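Acyl-CoA thioesterase II TesB2 (Mycobacterium marinum, PDB 3U0A) probably hydrolyses fatty acyl-CoA thioesters to free fatty acids and coenzyme A. Local coordinates at residues 56-68 and 218-230. Sequence-based numbering, arbitrary orientation.
Sequences RYQVHSLHGYFLR and VASLDHAMWFMRG
Strands 58-66 and 222-227 pair antiparallel near the centre of the fold, a buried seam whose ladder runs from Phe227 N donating to His60 O (2.8 Å) to Phe66 N donating to Leu221 O (2.9 Å). Leu62 with Met225 and Gly64 with His223 are the doubly hydrogen-bonded pairs between these ends. One face of the ladder looks toward helices 34-51 and 186-200. There Leu62 CD2 meets the edge of the Phe227 ring at CE2 (3.8 Å), while its other methyl, CD1, reaches His223 NE2 (3.6 Å); a chi1 of 62° brings this fork over the neighbouring strand. Phe66 sends its edge to the face of the His223 imidazole, CZ lying 4.0 Å from ND1, with the planes 74° apart, and Ser220 CB sits over one face of the Phe66 ring in a CH-pi contact. His223 ND1 is also hydrogen-bonded to Asp198, which fixes the imidazole from helix 186-200. The arrangement is that of a double hotdog: each strand belongs to a different hotdog-family domain, and their pairing joins the two domains edge to edge. On the reverse face His63 NE2 approaches Trp226 CZ2 (3.9 Å), the side chains meeting obliquely with ring planes nearly perpendicular, and Asp222 CB lies against Tyr65 CD1 (3.7 Å). This side packs on the second subunit, where Ser61 OG is hydrogen-bonded to Tyr65 OH of that subunit, Tyr65 OH to its Ser61 OG, and Trp226 NE1 to its Asp222.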
loop_
_atom_site.group_PDB
_atom_site.type_symbol
_atom_site.label_atom_id
_atom_site.label_comp_id
_atom_site.label_asym_id
_atom_site.label_seq_id
_atom_site.Cartn_x
_atom_site.Cartn_y
_atom_site.Cartn_z
ATOM N N ARG A 56 14.166 17.629 9.875
ATOM C CA ARG A 56 15.018 17.404 8.689
ATOM C C ARG A 56 14.519 16.213 7.823
ATOM O O ARG A 56 14.808 16.128 6.624
ATOM C CB ARG A 56 16.497 17.192 9.108
ATOM N N TYR A 57 13.768 15.306 8.435
ATOM C CA TYR A 57 13.206 14.176 7.724
ATOM C C TYR A 57 11.730 14.398 7.531
ATOM O O TYR A 57 11.004 14.640 8.494
ATOM C CB TYR A 57 13.380 12.881 8.497
ATOM C CG TYR A 57 14.785 12.549 8.930
ATOM C CD1 TYR A 57 15.383 13.241 9.963
ATOM C CD2 TYR A 57 15.484 11.493 8.355
ATOM C CE1 TYR A 57 16.638 12.922 10.404
ATOM C CE2 TYR A 57 16.736 11.149 8.794
ATOM C CZ TYR A 57 17.318 11.876 9.819
ATOM O OH TYR A 57 18.589 11.557 10.275
ATOM N N GLN A 58 11.275 14.294 6.290
ATOM C CA GLN A 58 9.876 14.567 5.978
ATOM C C GLN A 58 9.212 13.277 5.573
ATOM O O GLN A 58 9.823 12.467 4.913
ATOM C CB GLN A 58 9.747 15.630 4.871
ATOM C CG GLN A 58 10.375 16.982 5.236
ATOM C CD GLN A 58 9.452 17.879 6.094
ATOM O OE1 GLN A 58 8.524 18.514 5.545
ATOM N NE2 GLN A 58 9.704 17.945 7.465
ATOM N N VAL A 59 7.956 13.121 5.959
ATOM C CA VAL A 59 7.208 11.917 5.684
ATOM C C VAL A 59 7.075 11.645 4.193
ATOM O O VAL A 59 6.990 12.559 3.399
ATOM C CB VAL A 59 5.795 11.976 6.334
ATOM C CG1 VAL A 59 4.917 13.028 5.643
ATOM C CG2 VAL A 59 5.158 10.580 6.373
ATOM N N HIS A 60 7.078 10.371 3.832
ATOM C CA HIS A 60 6.926 9.959 2.440
ATOM C C HIS A 60 6.070 8.734 2.227
ATOM O O HIS A 60 5.670 8.469 1.076
ATOM C CB HIS A 60 8.308 9.729 1.789
ATOM C CG HIS A 60 9.054 8.555 2.340
ATOM N ND1 HIS A 60 8.838 7.306 1.920
ATOM C CD2 HIS A 60 10.050 8.484 3.301
ATOM C CE1 HIS A 60 9.653 6.472 2.574
ATOM N NE2 HIS A 60 10.393 7.198 3.432
ATOM N N SER A 61 5.848 7.936 3.276
ATOM C CA SER A 61 4.907 6.831 3.159
ATOM C C SER A 61 4.270 6.491 4.480
ATOM O O SER A 61 4.743 6.916 5.497
ATOM C CB SER A 61 5.527 5.603 2.499
ATOM O OG SER A 61 6.468 4.979 3.323
ATOM N N LEU A 62 3.140 5.800 4.436
ATOM C CA LEU A 62 2.497 5.295 5.627
ATOM C C LEU A 62 1.593 4.196 5.230
ATOM O O LEU A 62 1.137 4.139 4.080
ATOM C CB LEU A 62 1.724 6.364 6.396
ATOM C CG LEU A 62 0.544 7.063 5.741
ATOM C CD1 LEU A 62 -0.627 6.106 5.633
ATOM C CD2 LEU A 62 0.173 8.329 6.509
ATOM N N HIS A 63 1.386 3.278 6.169
ATOM C CA HIS A 63 0.537 2.121 5.970
ATOM C C HIS A 63 -0.176 1.969 7.286
ATOM O O HIS A 63 0.428 2.105 8.308
ATOM C CB HIS A 63 1.334 0.847 5.687
ATOM C CG HIS A 63 2.376 0.932 4.545
ATOM N ND1 HIS A 63 3.570 1.560 4.682
ATOM C CD2 HIS A 63 2.404 0.339 3.255
ATOM C CE1 HIS A 63 4.292 1.446 3.527
ATOM N NE2 HIS A 63 3.587 0.685 2.663
ATOM N N GLY A 64 -1.470 1.706 7.304
ATOM C CA GLY A 64 -2.113 1.328 8.553
ATOM C C GLY A 64 -3.353 0.478 8.428
ATOM O O GLY A 64 -3.937 0.363 7.393
ATOM N N TYR A 65 -3.767 -0.083 9.537
ATOM C CA TYR A 65 -4.854 -1.009 9.596
ATOM C C TYR A 65 -5.945 -0.486 10.559
ATOM O O TYR A 65 -5.687 -0.225 11.731
ATOM C CB TYR A 65 -4.320 -2.342 10.101
ATOM C CG TYR A 65 -3.822 -3.321 9.054
ATOM C CD1 TYR A 65 -4.592 -3.631 7.933
ATOM C CD2 TYR A 65 -2.610 -3.997 9.229
ATOM C CE1 TYR A 65 -4.152 -4.547 6.989
ATOM C CE2 TYR A 65 -2.163 -4.924 8.303
ATOM C CZ TYR A 65 -2.935 -5.210 7.171
ATOM O OH TYR A 65 -2.479 -6.129 6.220
ATOM N N PHE A 66 -7.170 -0.358 10.050
ATOM C CA PHE A 66 -8.311 0.053 10.864
ATOM C C PHE A 66 -8.851 -1.164 11.596
ATOM O O PHE A 66 -9.498 -2.031 11.015
ATOM C CB PHE A 66 -9.389 0.652 9.986
ATOM C CG PHE A 66 -8.979 1.922 9.313
ATOM C CD1 PHE A 66 -9.135 3.139 9.966
ATOM C CD2 PHE A 66 -8.445 1.905 8.050
ATOM C CE1 PHE A 66 -8.789 4.316 9.379
ATOM C CE2 PHE A 66 -8.083 3.085 7.450
ATOM C CZ PHE A 66 -8.268 4.299 8.113
ATOM N N LEU A 67 -8.533 -1.248 12.875
ATOM C CA LEU A 67 -8.794 -2.459 13.603
ATOM C C LEU A 67 -10.208 -2.443 14.187
ATOM O O LEU A 67 -10.922 -3.419 14.083
ATOM C CB LEU A 67 -7.718 -2.677 14.676
ATOM C CG LEU A 67 -6.257 -2.830 14.217
ATOM C CD1 LEU A 67 -5.388 -3.096 15.413
ATOM C CD2 LEU A 67 -6.089 -3.928 13.201
ATOM N N ARG A 68 -10.605 -1.326 14.779
ATOM C CA ARG A 68 -11.859 -1.254 15.526
ATOM C C ARG A 68 -12.537 0.067 15.362
ATOM O O ARG A 68 -11.914 1.057 15.032
ATOM C CB ARG A 68 -11.599 -1.442 17.016
ATOM C CG ARG A 68 -11.760 -2.874 17.477
ATOM C CD ARG A 68 -11.089 -3.058 18.823
ATOM N NE ARG A 68 -9.657 -3.395 18.694
ATOM C CZ ARG A 68 -9.127 -4.572 19.017
ATOM N NH1 ARG A 68 -7.799 -4.783 18.854
ATOM N NH2 ARG A 68 -9.914 -5.537 19.503
ATOM N N VAL A 218 -20.172 -1.973 4.925
ATOM C CA VAL A 218 -19.067 -1.197 4.440
ATOM C C VAL A 218 -18.191 -0.687 5.607
ATOM O O VAL A 218 -18.690 -0.194 6.624
ATOM C CB VAL A 218 -19.605 -0.014 3.621
ATOM C CG1 VAL A 218 -18.587 1.106 3.579
ATOM C CG2 VAL A 218 -19.986 -0.474 2.226
ATOM N N ALA A 219 -16.881 -0.823 5.432
ATOM C CA ALA A 219 -15.883 -0.383 6.406
ATOM C C ALA A 219 -14.570 -0.145 5.687
ATOM O O ALA A 219 -14.366 -0.641 4.600
ATOM C CB ALA A 219 -15.696 -1.424 7.504
ATOM N N SER A 220 -13.710 0.664 6.287
ATOM C CA SER A 220 -12.334 0.812 5.849
ATOM C C SER A 220 -11.523 -0.255 6.578
ATOM O O SER A 220 -11.575 -0.343 7.788
ATOM C CB SER A 220 -11.797 2.240 6.158
ATOM O OG SER A 220 -12.435 3.234 5.411
ATOM N N LEU A 221 -10.782 -1.057 5.847
ATOM C CA LEU A 221 -9.882 -2.054 6.443
ATOM C C LEU A 221 -8.438 -1.521 6.618
ATOM O O LEU A 221 -7.766 -1.769 7.621
ATOM C CB LEU A 221 -9.887 -3.305 5.564
ATOM C CG LEU A 221 -11.246 -3.960 5.351
ATOM C CD1 LEU A 221 -11.144 -5.122 4.375
ATOM C CD2 LEU A 221 -11.805 -4.450 6.681
ATOM N N ASP A 222 -7.974 -0.789 5.621
ATOM C CA ASP A 222 -6.634 -0.263 5.651
ATOM C C ASP A 222 -6.473 1.010 4.837
ATOM O O ASP A 222 -7.450 1.576 4.375
ATOM C CB ASP A 222 -5.627 -1.353 5.232
ATOM C CG ASP A 222 -5.553 -1.592 3.728
ATOM O OD1 ASP A 222 -5.977 -0.755 2.908
ATOM O OD2 ASP A 222 -4.995 -2.640 3.384
ATOM N N HIS A 223 -5.245 1.503 4.789
ATOM C CA HIS A 223 -4.804 2.412 3.771
ATOM C C HIS A 223 -3.287 2.405 3.729
ATOM O O HIS A 223 -2.611 2.070 4.712
ATOM C CB HIS A 223 -5.413 3.842 3.903
ATOM C CG HIS A 223 -4.940 4.646 5.114
ATOM N ND1 HIS A 223 -5.555 5.751 5.498
ATOM C CD2 HIS A 223 -3.877 4.468 5.996
ATOM C CE1 HIS A 223 -4.912 6.270 6.576
ATOM N NE2 HIS A 223 -3.902 5.475 6.874
ATOM N N ALA A 224 -2.773 2.742 2.551
ATOM C CA ALA A 224 -1.346 2.847 2.265
ATOM C C ALA A 224 -1.210 4.071 1.407
ATOM O O ALA A 224 -1.963 4.219 0.449
ATOM C CB ALA A 224 -0.844 1.610 1.504
ATOM N N MET A 225 -0.263 4.947 1.747
ATOM C CA MET A 225 -0.080 6.230 1.024
ATOM C C MET A 225 1.383 6.570 0.793
ATOM O O MET A 225 2.259 6.157 1.560
ATOM C CB MET A 225 -0.734 7.377 1.776
ATOM C CG MET A 225 -2.222 7.194 2.015
ATOM S SD MET A 225 -2.952 8.544 2.940
ATOM C CE MET A 225 -4.614 7.860 3.180
ATOM N N TRP A 226 1.638 7.315 -0.286
ATOM C CA TRP A 226 2.987 7.720 -0.638
ATOM C C TRP A 226 2.953 9.142 -1.029
ATOM O O TRP A 226 2.234 9.506 -1.937
ATOM C CB TRP A 226 3.533 6.841 -1.765
ATOM C CG TRP A 226 3.670 5.367 -1.382
ATOM C CD1 TRP A 226 4.777 4.722 -0.868
ATOM C CD2 TRP A 226 2.670 4.329 -1.494
ATOM N NE1 TRP A 226 4.531 3.402 -0.652
ATOM C CE2 TRP A 226 3.281 3.107 -0.986
ATOM C CE3 TRP A 226 1.367 4.284 -1.943
ATOM C CZ2 TRP A 226 2.601 1.911 -0.952
ATOM C CZ3 TRP A 226 0.683 3.058 -1.893
ATOM C CH2 TRP A 226 1.299 1.904 -1.416
ATOM N N PHE A 227 3.721 9.966 -0.338
ATOM C CA PHE A 227 3.658 11.419 -0.503
ATOM C C PHE A 227 4.877 11.848 -1.251
ATOM O O PHE A 227 5.953 11.913 -0.692
ATOM C CB PHE A 227 3.571 12.103 0.859
ATOM C CG PHE A 227 2.476 11.564 1.707
ATOM C CD1 PHE A 227 1.157 11.787 1.370
ATOM C CD2 PHE A 227 2.748 10.786 2.808
ATOM C CE1 PHE A 227 0.130 11.270 2.135
ATOM C CE2 PHE A 227 1.723 10.269 3.573
ATOM C CZ PHE A 227 0.413 10.514 3.241
ATOM N N MET A 228 4.707 12.108 -2.539
ATOM C CA MET A 228 5.852 12.271 -3.448
ATOM C C MET A 228 6.353 13.728 -3.644
ATOM O O MET A 228 7.541 13.959 -3.672
ATOM C CB MET A 228 5.518 11.669 -4.818
ATOM C CG MET A 228 5.534 10.154 -4.907
ATOM S SD MET A 228 3.929 9.336 -5.196
ATOM C CE MET A 228 3.131 10.365 -6.413
ATOM N N ARG A 229 5.458 14.698 -3.821
ATOM C CA ARG A 229 5.874 16.085 -4.123
ATOM C C ARG A 229 5.013 17.031 -3.334
ATOM O O ARG A 229 3.904 16.689 -2.934
ATOM C CB ARG A 229 5.720 16.403 -5.616
ATOM C CG ARG A 229 6.705 15.672 -6.503
ATOM C CD ARG A 229 6.236 15.677 -7.948
ATOM N NE ARG A 229 7.073 14.830 -8.799
ATOM C CZ ARG A 229 6.834 13.552 -9.121
ATOM N NH1 ARG A 229 5.747 12.899 -8.701
ATOM N NH2 ARG A 229 7.711 12.909 -9.879
ATOM N N GLY A 230 5.518 18.223 -3.107
ATOM C CA GLY A 230 4.750 19.234 -2.402
ATOM C C GLY A 230 3.555 19.731 -3.194
ATOM O O GLY A 230 3.581 19.798 -4.435
HETATM O O HOH W 1 -8.037 -4.018 9.417
#